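Local coordinates for zinc transport protein ZntB (Vibrio parahaemolyticus RIMD 2210633, PDB 3CK6) that probably imports zinc ions together with protons across the cell inner membrane, working as a homopentamer whose cytoplasmic domain forms a funnel, at residues R116-M119 / E120-A124; Q140-E143 / G144-K148; Y152-T155 / I156-T159; A193-D196 / L197-E201; F214-N217 / N218-R221. The protein carries 1 engineered substitution. All blocks are in the same frame, centred on the assembly; numbering follows the deposited sequence.

All five contacts join successive turns of helices, and all pair buried residues with partly exposed or exposed ones; they differ in what surrounds them. Interactions 1, 2 and 5 are linked side to side: helix 116-126 meets helix 134-161 through a salt bridge and alanine packing, and helix 134-161 meets helix 209-246 through a carboxylate-amide bond. Interaction 4 reaches both of these longer helices through aliphatic side chains. Interaction 3 shares helix 134-161 with interaction 2, about 18 Å between their centres, and sets an apolar side of tyrosine, leucine and isoleucine against an acidic one. Charge pairing marks interactions 1 and 4 and amide chemistry interaction 2, while interaction 5 also faces a second subunit.

Interaction 1: R116-M119 / E120-A124; sequences RAIM and EIRQA
Glu120 OE2 is shared by two cations: Arg116 NH1 reaches it in a salt bridge of 3.4 Å from one turn earlier, and Lys148 of helix 134-161 pairs with the same oxygen. The guanidinium and carboxylate planes stand 83° apart, so the arginine meets the acid crosswise, and its CG also lies only 3.3 Å from OE2. This wrap follows from the Arg116 chain, whose CG lies opposite the backbone N and which then bends at chi2 (100°) and again at chi3 (-70°), bringing the head round to the glutamate one turn on. At the guanidinium edge, in its plane, lies the selenium of selenomethionine Met119. On another side of the helix the aliphatic part of Arg122 runs past Ile118, with CD 3.9 Å from CG2, while its guanidinium goes on to a salt bridge with Glu9. Backbone bonds hold the turns beneath, among them Gln123 N to Met119 O at 2.8 Å and Arg122 N to Ile118 O at 2.9 Å. Ile121 turns its side chain to helix 134-161 and Ile118 to strand 32-37. The arrangement is that of an amphipathic helix carrying an i to i+4 salt bridge, wedged between sheet and long helix in the cytoplasmic domain.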
loop_
_atom_site.group_PDB
_atom_site.type_symbol
_atom_site.label_atom_id
_atom_site.label_comp_id
_atom_site.label_asym_id
_atom_site.label_seq_id
_atom_site.Cartn_x
_atom_site.Cartn_y
_atom_site.Cartn_z
ATOM N N ARG E 116 -11.857 9.327 -31.606
ATOM C CA ARG E 116 -11.722 10.692 -32.094
ATOM C C ARG E 116 -10.241 11.112 -32.096
ATOM O O ARG E 116 -9.804 11.778 -33.014
ATOM C CB ARG E 116 -12.583 11.670 -31.283
ATOM C CG ARG E 116 -12.389 13.131 -31.676
ATOM C CD ARG E 116 -13.489 13.673 -32.593
ATOM N NE ARG E 116 -13.469 13.120 -33.953
ATOM C CZ ARG E 116 -13.178 13.814 -35.059
ATOM N NH1 ARG E 116 -12.853 15.103 -34.990
ATOM N NH2 ARG E 116 -13.210 13.212 -36.246
ATOM N N ALA E 117 -9.486 10.678 -31.089
ATOM C CA ALA E 117 -8.026 10.945 -31.009
ATOM C C ALA E 117 -7.249 10.496 -32.259
ATOM O O ALA E 117 -6.412 11.232 -32.806
ATOM C CB ALA E 117 -7.457 10.261 -29.784
ATOM N N ILE E 118 -7.513 9.269 -32.701
ATOM C CA ILE E 118 -6.875 8.747 -33.904
ATOM C C ILE E 118 -7.403 9.388 -35.213
ATOM O O ILE E 118 -6.623 9.646 -36.119
ATOM C CB ILE E 118 -6.890 7.197 -33.932
ATOM C CG1 ILE E 118 -6.005 6.668 -32.782
ATOM C CG2 ILE E 118 -6.343 6.684 -35.288
ATOM C CD1 ILE E 118 -6.120 5.187 -32.526
HETATM N N MSE E 119 -8.706 9.672 -35.290
HETATM C CA MSE E 119 -9.249 10.476 -36.396
HETATM C C MSE E 119 -8.518 11.798 -36.577
HETATM O O MSE E 119 -8.213 12.189 -37.702
HETATM C CB MSE E 119 -10.745 10.792 -36.192
HETATM C CG MSE E 119 -11.607 9.580 -36.119
HETATM SE SE MSE E 119 -13.453 10.070 -35.944
HETATM C CE MSE E 119 -13.970 8.670 -34.726
ATOM N N GLU E 120 -8.252 12.487 -35.471
ATOM C CA GLU E 120 -7.571 13.793 -35.520
ATOM C C GLU E 120 -6.139 13.650 -36.055
ATOM O O GLU E 120 -5.687 14.475 -36.849
ATOM C CB GLU E 120 -7.677 14.524 -34.171
ATOM C CG GLU E 120 -9.141 15.042 -33.985
ATOM C CD GLU E 120 -9.507 15.613 -32.607
ATOM O OE1 GLU E 120 -8.636 15.812 -31.729
ATOM O OE2 GLU E 120 -10.723 15.872 -32.414
ATOM N N ILE E 121 -5.463 12.570 -35.680
ATOM C CA ILE E 121 -4.121 12.283 -36.223
ATOM C C ILE E 121 -4.177 11.974 -37.712
ATOM O O ILE E 121 -3.427 12.554 -38.493
ATOM C CB ILE E 121 -3.400 11.165 -35.419
ATOM C CG1 ILE E 121 -3.145 11.644 -33.974
ATOM C CG2 ILE E 121 -2.113 10.724 -36.138
ATOM C CD1 ILE E 121 -2.995 10.530 -32.948
ATOM N N ARG E 122 -5.102 11.093 -38.098
ATOM C CA ARG E 122 -5.379 10.789 -39.508
ATOM C C ARG E 122 -5.704 12.050 -40.354
ATOM O O ARG E 122 -5.211 12.198 -41.478
ATOM C CB ARG E 122 -6.494 9.739 -39.597
ATOM C CG ARG E 122 -6.089 8.301 -39.085
ATOM C CD ARG E 122 -7.354 7.435 -38.931
ATOM N NE ARG E 122 -7.903 7.156 -40.252
ATOM C CZ ARG E 122 -9.137 6.748 -40.526
ATOM N NH1 ARG E 122 -10.021 6.543 -39.558
ATOM N NH2 ARG E 122 -9.471 6.550 -41.798
ATOM N N GLN E 123 -6.499 12.967 -39.805
ATOM C CA GLN E 123 -6.789 14.252 -40.482
ATOM C C GLN E 123 -5.529 15.127 -40.675
ATOM O O GLN E 123 -5.309 15.659 -41.759
ATOM C CB GLN E 123 -7.900 15.018 -39.753
ATOM C CG GLN E 123 -9.243 14.269 -39.810
ATOM C CD GLN E 123 -10.441 15.045 -39.268
ATOM O OE1 GLN E 123 -10.309 16.144 -38.699
ATOM N NE2 GLN E 123 -11.629 14.466 -39.443
ATOM N N ALA E 124 -4.708 15.231 -39.633
ATOM C CA ALA E 124 -3.450 15.967 -39.670
ATOM C C ALA E 124 -2.472 15.401 -40.720
ATOM O O ALA E 124 -1.869 16.162 -41.493
ATOM C CB ALA E 124 -2.818 15.971 -38.280
#

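Interaction 2: Q140-E143 / G144-K148; sequences QIIE and GLNGK
Glu143 and Asn146 are one turn apart on the long helix 134-161 of the CorA-like cytoplasmic domain, and their side chains form an i to i+3 hydrogen bond. Among the polar contacts, Asn146 ND2 donates to Glu143 OE1 over 3.2 Å at 166°, a nearly straight bond. The acceptor lies in the amide plane, yet the donor comes from above the carboxylate plane, and the two planes are 88° apart. The bend of Glu143 at chi2 (-82°) turns its carboxylate forward toward Asn146, and OE1 takes a further hydrogen bond from Asn218 of helix 209-246. Backbone bonds run from Gly144 N to Gln140 O at 2.7 Å and from Gly147 N to Glu143 O at 2.8 Å. In the apolar group, Ile141 and Leu145 run alongside each other in the same direction, with CG2 and CD1 4.1 Å apart; both pack on helix 116-126. Ile142 turns instead to helix 173-199 and to Tyr212 of helix 209-246. Water forms the last group: one molecule donates to both Ile142 O, at 3.1 Å, and Asn146 OD1, at 2.6 Å, bridging carbonyl and amide one turn apart.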
loop_
_atom_site.group_PDB
_atom_site.type_symbol
_atom_site.label_atom_id
_atom_site.label_comp_id
_atom_site.label_asym_id
_atom_site.label_seq_id
_atom_site.Cartn_x
_atom_site.Cartn_y
_atom_site.Cartn_z
ATOM N N GLN E 140 1.546 10.804 -29.859
ATOM C CA GLN E 140 0.297 11.522 -30.158
ATOM C C GLN E 140 -0.953 10.688 -29.890
ATOM O O GLN E 140 -1.967 11.226 -29.460
ATOM C CB GLN E 140 0.282 12.022 -31.596
ATOM C CG GLN E 140 1.234 13.195 -31.854
ATOM C CD GLN E 140 0.993 13.865 -33.198
ATOM O OE1 GLN E 140 -0.017 13.610 -33.869
ATOM N NE2 GLN E 140 1.932 14.718 -33.611
ATOM N N ILE E 141 -0.891 9.386 -30.137
ATOM C CA ILE E 141 -2.018 8.502 -29.791
ATOM C C ILE E 141 -2.281 8.533 -28.275
ATOM O O ILE E 141 -3.421 8.755 -27.830
ATOM C CB ILE E 141 -1.795 7.040 -30.282
ATOM C CG1 ILE E 141 -1.739 6.991 -31.821
ATOM C CG2 ILE E 141 -2.922 6.091 -29.738
ATOM C CD1 ILE E 141 -1.196 5.657 -32.398
ATOM N N ILE E 142 -1.219 8.335 -27.492
ATOM C CA ILE E 142 -1.303 8.335 -26.031
ATOM C C ILE E 142 -1.848 9.686 -25.531
ATOM O O ILE E 142 -2.845 9.731 -24.799
ATOM C CB ILE E 142 0.073 7.942 -25.386
ATOM C CG1 ILE E 142 0.403 6.476 -25.678
ATOM C CG2 ILE E 142 0.073 8.183 -23.889
ATOM C CD1 ILE E 142 1.868 6.126 -25.505
ATOM N N GLU E 143 -1.225 10.793 -25.951
ATOM C CA GLU E 143 -1.690 12.112 -25.531
ATOM C C GLU E 143 -3.082 12.468 -26.077
ATOM O O GLU E 143 -3.853 13.167 -25.407
ATOM C CB GLU E 143 -0.688 13.214 -25.888
ATOM C CG GLU E 143 0.599 13.168 -25.065
ATOM C CD GLU E 143 0.474 13.843 -23.681
ATOM O OE1 GLU E 143 -0.536 13.616 -22.966
ATOM O OE2 GLU E 143 1.416 14.594 -23.297
ATOM N N GLY E 144 -3.393 12.017 -27.290
ATOM C CA GLY E 144 -4.718 12.275 -27.861
ATOM C C GLY E 144 -5.810 11.644 -27.000
ATOM O O GLY E 144 -6.804 12.290 -26.683
ATOM N N LEU E 145 -5.608 10.374 -26.637
ATOM C CA LEU E 145 -6.507 9.630 -25.746
ATOM C C LEU E 145 -6.661 10.308 -24.372
ATOM O O LEU E 145 -7.789 10.444 -23.882
ATOM C CB LEU E 145 -6.056 8.170 -25.610
ATOM C CG LEU E 145 -6.177 7.256 -26.841
ATOM C CD1 LEU E 145 -5.500 5.915 -26.583
ATOM C CD2 LEU E 145 -7.624 7.063 -27.255
ATOM N N ASN E 146 -5.544 10.754 -23.771
ATOM C CA ASN E 146 -5.571 11.597 -22.550
ATOM C C ASN E 146 -6.431 12.845 -22.715
ATOM O O ASN E 146 -7.307 13.115 -21.883
ATOM C CB ASN E 146 -4.153 12.078 -22.164
ATOM C CG ASN E 146 -3.311 11.000 -21.513
ATOM O OD1 ASN E 146 -3.844 9.975 -21.071
ATOM N ND2 ASN E 146 -1.973 11.238 -21.424
ATOM N N GLY E 147 -6.134 13.625 -23.762
ATOM C CA GLY E 147 -6.875 14.846 -24.088
ATOM C C GLY E 147 -8.389 14.642 -24.129
ATOM O O GLY E 147 -9.150 15.433 -23.566
ATOM N N LYS E 148 -8.837 13.587 -24.797
ATOM C CA LYS E 148 -10.287 13.305 -24.842
ATOM C C LYS E 148 -10.886 12.846 -23.510
ATOM O O LYS E 148 -12.049 13.144 -23.220
ATOM C CB LYS E 148 -10.625 12.325 -25.982
ATOM C CG LYS E 148 -10.150 12.795 -27.371
ATOM C CD LYS E 148 -10.708 14.164 -27.729
ATOM C CE LYS E 148 -10.233 14.608 -29.098
ATOM N NZ LYS E 148 -10.861 15.907 -29.520
HETATM O O HOH W 1 -3.595 7.788 -22.476
#

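Interaction 3: Y152-T155 / I156-T159; sequences YLDT and IEET
The tip of Ile156 lies obliquely against the ring of Tyr152, with CD1 3.4 Å from CE2 and the CG1 branch over one ring face. Tyr152 holds its ring opposite the backbone N (chi1 177°), which lays it along the helix toward the next turn. Ile156 sends CG1 beside its own N, opposite the carbonyl carbon, and CD1 thereby reaches both this ring and, at 4.0 Å, CD2 of Leu153. The isoleucine methyl is thus shared by an aromatic and an aliphatic neighbour, a compact apolar corner. On another side, the carboxylates of Asp154 and Glu157 run abreast, their planes 24° apart and OD1 3.8 Å from OE2; two such like charges probably repel each other. Thr155 turns its hydroxyl back to the preceding turn: OG1 donates to Tyr152 O at 2.5 Å, in the carbonyl plane and on a lone pair. Ile156 N donates to the same oxygen over 3.3 Å, so that carbonyl receives both a hydroxyl and an amide. The bonds from Thr159 N and OG1 to Thr155 O are weak. The apolar side faces helix 173-199, where Tyr152 and Ile156 meet Ala179, and Leu153 also touches helix 209-246. This is an amphipathic stretch of helix 134-161 within the antiparallel helical part of the CorA-like cytoplasmic domain, with one side apolar and another acidic.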
loop_
_atom_site.group_PDB
_atom_site.type_symbol
_atom_site.label_atom_id
_atom_site.label_comp_id
_atom_site.label_asym_id
_atom_site.label_seq_id
_atom_site.Cartn_x
_atom_site.Cartn_y
_atom_site.Cartn_z
ATOM N N TYR E 152 -13.950 14.758 -21.426
ATOM C CA TYR E 152 -15.080 14.088 -20.786
ATOM C C TYR E 152 -15.156 14.398 -19.289
ATOM O O TYR E 152 -16.232 14.693 -18.763
ATOM C CB TYR E 152 -15.055 12.577 -21.036
ATOM C CG TYR E 152 -16.155 11.816 -20.333
ATOM C CD1 TYR E 152 -17.493 11.980 -20.697
ATOM C CD2 TYR E 152 -15.858 10.921 -19.307
ATOM C CE1 TYR E 152 -18.498 11.276 -20.038
ATOM C CE2 TYR E 152 -16.857 10.209 -18.656
ATOM C CZ TYR E 152 -18.163 10.390 -19.022
ATOM O OH TYR E 152 -19.145 9.678 -18.362
ATOM N N LEU E 153 -14.016 14.332 -18.611
ATOM C CA LEU E 153 -13.969 14.647 -17.185
ATOM C C LEU E 153 -14.498 16.044 -16.877
ATOM O O LEU E 153 -15.111 16.241 -15.834
ATOM C CB LEU E 153 -12.572 14.444 -16.592
ATOM C CG LEU E 153 -12.211 12.979 -16.328
ATOM C CD1 LEU E 153 -10.750 12.832 -15.880
ATOM C CD2 LEU E 153 -13.197 12.312 -15.332
ATOM N N ASP E 154 -14.285 16.986 -17.798
ATOM C CA ASP E 154 -14.841 18.338 -17.709
ATOM C C ASP E 154 -16.364 18.325 -17.633
ATOM O O ASP E 154 -16.929 19.138 -16.933
ATOM C CB ASP E 154 -14.425 19.204 -18.903
ATOM C CG ASP E 154 -12.983 19.680 -18.824
ATOM O OD1 ASP E 154 -12.392 19.656 -17.717
ATOM O OD2 ASP E 154 -12.442 20.084 -19.885
ATOM N N THR E 155 -17.009 17.413 -18.368
ATOM C CA THR E 155 -18.469 17.302 -18.361
ATOM C C THR E 155 -18.932 16.779 -17.009
ATOM O O THR E 155 -20.011 17.122 -16.538
ATOM C CB THR E 155 -19.010 16.378 -19.486
ATOM O OG1 THR E 155 -18.715 15.005 -19.191
ATOM C CG2 THR E 155 -18.429 16.749 -20.832
ATOM N N ILE E 156 -18.112 15.928 -16.395
ATOM C CA ILE E 156 -18.431 15.403 -15.063
ATOM C C ILE E 156 -18.260 16.510 -14.022
ATOM O O ILE E 156 -19.117 16.701 -13.144
ATOM C CB ILE E 156 -17.613 14.127 -14.721
ATOM C CG1 ILE E 156 -18.100 12.960 -15.602
ATOM C CG2 ILE E 156 -17.740 13.781 -13.223
ATOM C CD1 ILE E 156 -17.183 11.742 -15.634
ATOM N N GLU E 157 -17.174 17.264 -14.152
ATOM C CA GLU E 157 -16.951 18.436 -13.307
ATOM C C GLU E 157 -18.153 19.403 -13.328
ATOM O O GLU E 157 -18.575 19.885 -12.273
ATOM C CB GLU E 157 -15.662 19.154 -13.709
ATOM C CG GLU E 157 -15.427 20.444 -12.921
ATOM C CD GLU E 157 -14.121 21.104 -13.275
ATOM O OE1 GLU E 157 -13.487 21.656 -12.350
ATOM O OE2 GLU E 157 -13.721 21.062 -14.468
ATOM N N GLU E 158 -18.703 19.658 -14.519
ATOM C CA GLU E 158 -19.922 20.485 -14.690
ATOM C C GLU E 158 -21.095 19.999 -13.847
ATOM O O GLU E 158 -21.804 20.792 -13.217
ATOM C CB GLU E 158 -20.385 20.476 -16.150
ATOM C CG GLU E 158 -19.528 21.249 -17.134
ATOM C CD GLU E 158 -20.375 21.964 -18.175
ATOM O OE1 GLU E 158 -21.592 22.154 -17.925
ATOM O OE2 GLU E 158 -19.822 22.340 -19.237
ATOM N N THR E 159 -21.319 18.690 -13.883
ATOM C CA THR E 159 -22.360 18.046 -13.099
ATOM C C THR E 159 -22.108 18.320 -11.618
ATOM O O THR E 159 -23.014 18.771 -10.903
ATOM C CB THR E 159 -22.407 16.522 -13.393
ATOM O OG1 THR E 159 -22.758 16.322 -14.764
ATOM C CG2 THR E 159 -23.428 15.796 -12.516
#

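Interaction 4: A193-D196 / L197-E201; sequences AIRD and LIESE
The C-terminal turns of helix 173-199 form this contact, where the chain leaves the helix and Glu201 is the first residue with positive phi. On the side turned to the long helices of the domain, Ile194 and Ile198 sit one turn apart, CG2 of the former 4.1 Å from CD1 of the latter. Ile194 also packs on Ile142 of helix 134-161, and Ile198 on His216 of helix 209-246. Leu197 presses on Phe69, Phe77 and Leu79, so the sheet borders this helix too. Along another side runs a line of charged side chains. The Glu199 chain bends back toward Arg195; Arg195 CG lies 3.9 Å from Glu199 OE1, and the guanidinium and carboxylate planes are 35° apart, but the charged atoms themselves do not meet. The arginine head turns instead to its neighbour Asp196, gripping OD1 with NE and NH2 at once. Both nitrogens come from the same face of the carboxylate, NE on the anti side and NH2 on the syn side, while OD1 lies in the guanidinium plane. Backbone bonds hold the turns, Leu197 N to Ala193 O at 2.8 Å and Glu199 N to Arg195 O at 2.9 Å, but Ser200 N reaches Asp196 O only weakly. The serine hydroxyl adds a further bond near the helix end: with chi1 at 80°, Ser200 OG points back along the helix and donates to Leu197 O at 2.6 Å.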
loop_
_atom_site.group_PDB
_atom_site.type_symbol
_atom_site.label_atom_id
_atom_site.label_comp_id
_atom_site.label_asym_id
_atom_site.label_seq_id
_atom_site.Cartn_x
_atom_site.Cartn_y
_atom_site.Cartn_z
ATOM N N ALA E 193 0.449 1.071 -17.657
ATOM C CA ALA E 193 0.840 0.657 -19.006
ATOM C C ALA E 193 1.827 1.670 -19.596
ATOM O O ALA E 193 2.871 1.295 -20.147
ATOM C CB ALA E 193 -0.392 0.504 -19.916
ATOM N N ILE E 194 1.522 2.953 -19.412
ATOM C CA ILE E 194 2.409 4.018 -19.866
ATOM C C ILE E 194 3.730 4.026 -19.078
ATOM O O ILE E 194 4.812 4.209 -19.657
ATOM C CB ILE E 194 1.679 5.408 -19.866
ATOM C CG1 ILE E 194 0.544 5.392 -20.908
ATOM C CG2 ILE E 194 2.719 6.579 -20.135
ATOM C CD1 ILE E 194 -0.576 6.455 -20.701
ATOM N N ARG E 195 3.658 3.817 -17.762
ATOM C CA ARG E 195 4.881 3.686 -16.965
ATOM C C ARG E 195 5.743 2.548 -17.505
ATOM O O ARG E 195 6.947 2.726 -17.722
ATOM C CB ARG E 195 4.574 3.419 -15.493
ATOM C CG ARG E 195 5.833 3.405 -14.593
ATOM C CD ARG E 195 5.544 2.690 -13.296
ATOM N NE ARG E 195 5.122 1.311 -13.546
ATOM C CZ ARG E 195 4.279 0.631 -12.775
ATOM N NH1 ARG E 195 3.768 1.190 -11.685
ATOM N NH2 ARG E 195 3.945 -0.613 -13.089
ATOM N N ASP E 196 5.097 1.400 -17.723
ATOM C CA ASP E 196 5.761 0.206 -18.201
ATOM C C ASP E 196 6.378 0.416 -19.569
ATOM O O ASP E 196 7.484 -0.021 -19.801
ATOM C CB ASP E 196 4.803 -0.990 -18.225
ATOM C CG ASP E 196 4.467 -1.498 -16.834
ATOM O OD1 ASP E 196 5.067 -1.024 -15.839
ATOM O OD2 ASP E 196 3.591 -2.375 -16.729
ATOM N N LEU E 197 5.651 1.083 -20.460
ATOM C CA LEU E 197 6.184 1.412 -21.761
ATOM C C LEU E 197 7.464 2.234 -21.604
ATOM O O LEU E 197 8.458 1.954 -22.261
ATOM C CB LEU E 197 5.166 2.187 -22.580
ATOM C CG LEU E 197 5.678 2.862 -23.854
ATOM C CD1 LEU E 197 5.998 1.811 -24.914
ATOM C CD2 LEU E 197 4.586 3.815 -24.334
ATOM N N ILE E 198 7.428 3.238 -20.733
ATOM C CA ILE E 198 8.622 4.106 -20.516
ATOM C C ILE E 198 9.794 3.313 -19.963
ATOM O O ILE E 198 10.934 3.459 -20.424
ATOM C CB ILE E 198 8.287 5.321 -19.603
ATOM C CG1 ILE E 198 7.328 6.260 -20.334
ATOM C CG2 ILE E 198 9.563 6.110 -19.202
ATOM C CD1 ILE E 198 6.684 7.332 -19.453
ATOM N N GLU E 199 9.537 2.465 -18.974
ATOM C CA GLU E 199 10.647 1.741 -18.323
ATOM C C GLU E 199 11.289 0.674 -19.221
ATOM O O GLU E 199 12.368 0.173 -18.909
ATOM C CB GLU E 199 10.218 1.139 -16.974
ATOM C CG GLU E 199 9.382 2.064 -16.097
ATOM C CD GLU E 199 10.148 2.874 -15.059
ATOM O OE1 GLU E 199 9.623 2.968 -13.912
ATOM O OE2 GLU E 199 11.242 3.436 -15.370
ATOM N N SER E 200 10.621 0.352 -20.332
ATOM C CA SER E 200 11.096 -0.637 -21.315
ATOM C C SER E 200 12.326 -0.166 -22.095
ATOM O O SER E 200 13.085 -0.994 -22.614
ATOM C CB SER E 200 9.966 -1.042 -22.285
ATOM O OG SER E 200 9.769 -0.081 -23.325
ATOM N N GLU E 201 12.521 1.155 -22.179
ATOM C CA GLU E 201 13.655 1.735 -22.931
ATOM C C GLU E 201 13.505 1.473 -24.422
ATOM O O GLU E 201 14.494 1.354 -25.132
ATOM C CB GLU E 201 14.992 1.138 -22.489
ATOM C CG GLU E 201 15.077 0.778 -21.039
ATOM C CD GLU E 201 15.770 1.824 -20.255
ATOM O OE1 GLU E 201 15.150 2.881 -19.984
ATOM O OE2 GLU E 201 16.941 1.582 -19.921
#

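Interaction 5: F214-N217 / N218-R221; sequences FAHN and NITR
His216 O is gripped by two donors of one residue, Thr220 OG1 at 2.8 Å and Thr220 N at 3.0 Å, which reach it from opposite faces of the carbonyl plane. The hydroxyl owes this place to chi1 of -57°, which sets OG1 beside the threonine's own N and directs it down the helix. Thr220 OG1 also lies over one face of the His216 ring, offset toward the rim and 3.9 Å from NE2. The imidazole, swung opposite the backbone N (chi1 -174°), leans along the helix toward this hydroxyl. Ile219 CG2 also crosses near the ring, 4.1 Å from CD2, and stands 3.1 Å from His216 O, making this side of the helix tight. Elsewhere in the first shell Asn218 N donates to Phe214 O and Arg221 N to Asn217 O, each over 2.9 Å. Farther along, the Arg221 guanidinium has Asn218 OD1 at its edge, in plane; it is held by a salt bridge to Asp150 of helix 134-161, and Asn218 ND2 bonds to Glu143 of that helix.

The outer shell belongs partly to a second subunit. Phe214 stacks on His59 and meets His70 edge-to-face, both of that subunit, while Asn217 OD1 accepts from its Arg66; this turn therefore helps to join subunits of the homopentamer. Within its own chain, helix 209-246 packs here against two others: Ala215 and Asn218 face helix 134-161, His216 and Thr220 face helix 173-199, and Ile219 touches both, packing on Asn146 of the former and Ile187 of the latter.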
loop_
_atom_site.group_PDB
_atom_site.type_symbol
_atom_site.label_atom_id
_atom_site.label_comp_id
_atom_site.label_asym_id
_atom_site.label_seq_id
_atom_site.Cartn_x
_atom_site.Cartn_y
_atom_site.Cartn_z
ATOM N N PHE E 214 5.930 13.634 -19.829
ATOM C CA PHE E 214 4.768 14.533 -19.808
ATOM C C PHE E 214 3.439 13.774 -20.011
ATOM O O PHE E 214 2.445 14.068 -19.344
ATOM C CB PHE E 214 4.911 15.646 -20.860
ATOM C CG PHE E 214 6.171 16.485 -20.713
ATOM C CD1 PHE E 214 6.706 16.766 -19.467
ATOM C CD2 PHE E 214 6.808 17.002 -21.836
ATOM C CE1 PHE E 214 7.877 17.533 -19.337
ATOM C CE2 PHE E 214 7.974 17.769 -21.717
ATOM C CZ PHE E 214 8.507 18.026 -20.466
ATOM N N ALA E 215 3.421 12.816 -20.935
ATOM C CA ALA E 215 2.229 11.968 -21.142
ATOM C C ALA E 215 1.904 11.126 -19.905
ATOM O O ALA E 215 0.748 11.011 -19.508
ATOM C CB ALA E 215 2.377 11.087 -22.388
ATOM N N HIS E 216 2.932 10.559 -19.288
ATOM C CA HIS E 216 2.763 9.861 -18.015
ATOM C C HIS E 216 2.239 10.786 -16.884
ATOM O O HIS E 216 1.373 10.387 -16.109
ATOM C CB HIS E 216 4.083 9.194 -17.591
ATOM C CG HIS E 216 3.946 8.348 -16.372
ATOM N ND1 HIS E 216 4.794 8.451 -15.295
ATOM C CD2 HIS E 216 3.028 7.406 -16.038
ATOM C CE1 HIS E 216 4.411 7.606 -14.352
ATOM N NE2 HIS E 216 3.347 6.957 -14.781
ATOM N N ASN E 217 2.802 11.995 -16.787
ATOM C CA ASN E 217 2.332 12.983 -15.815
ATOM C C ASN E 217 0.854 13.327 -16.057
ATOM O O ASN E 217 0.070 13.443 -15.107
ATOM C CB ASN E 217 3.178 14.246 -15.828
ATOM C CG ASN E 217 2.979 15.089 -14.564
ATOM O OD1 ASN E 217 3.036 14.568 -13.451
ATOM N ND2 ASN E 217 2.752 16.389 -14.735
ATOM N N ASN E 218 0.479 13.487 -17.324
ATOM C CA ASN E 218 -0.938 13.726 -17.656
ATOM C C ASN E 218 -1.907 12.621 -17.236
ATOM O O ASN E 218 -2.993 12.919 -16.731
ATOM C CB ASN E 218 -1.113 14.068 -19.141
ATOM C CG ASN E 218 -0.578 15.457 -19.475
ATOM O OD1 ASN E 218 -0.518 16.310 -18.606
ATOM N ND2 ASN E 218 -0.146 15.669 -20.722
ATOM N N ILE E 219 -1.550 11.359 -17.472
ATOM C CA ILE E 219 -2.445 10.246 -17.070
ATOM C C ILE E 219 -2.513 10.158 -15.529
ATOM O O ILE E 219 -3.568 9.921 -14.981
ATOM C CB ILE E 219 -2.089 8.878 -17.722
ATOM C CG1 ILE E 219 -3.134 7.791 -17.358
ATOM C CG2 ILE E 219 -0.707 8.426 -17.346
ATOM C CD1 ILE E 219 -4.463 7.976 -18.078
ATOM N N THR E 220 -1.383 10.417 -14.858
ATOM C CA THR E 220 -1.338 10.446 -13.389
ATOM C C THR E 220 -2.270 11.538 -12.873
ATOM O O THR E 220 -3.088 11.278 -11.989
ATOM C CB THR E 220 0.094 10.670 -12.881
ATOM O OG1 THR E 220 0.927 9.642 -13.413
ATOM C CG2 THR E 220 0.168 10.638 -11.339
ATOM N N ARG E 221 -2.166 12.738 -13.454
ATOM C CA ARG E 221 -3.092 13.837 -13.128
ATOM C C ARG E 221 -4.559 13.425 -13.306
ATOM O O ARG E 221 -5.400 13.699 -12.433
ATOM C CB ARG E 221 -2.789 15.099 -13.942
ATOM C CG ARG E 221 -3.906 16.205 -13.792
ATOM C CD ARG E 221 -3.511 17.453 -14.649
ATOM N NE ARG E 221 -3.348 17.098 -16.060
ATOM C CZ ARG E 221 -4.341 16.766 -16.888
ATOM N NH1 ARG E 221 -4.065 16.444 -18.145
ATOM N NH2 ARG E 221 -5.605 16.745 -16.473
#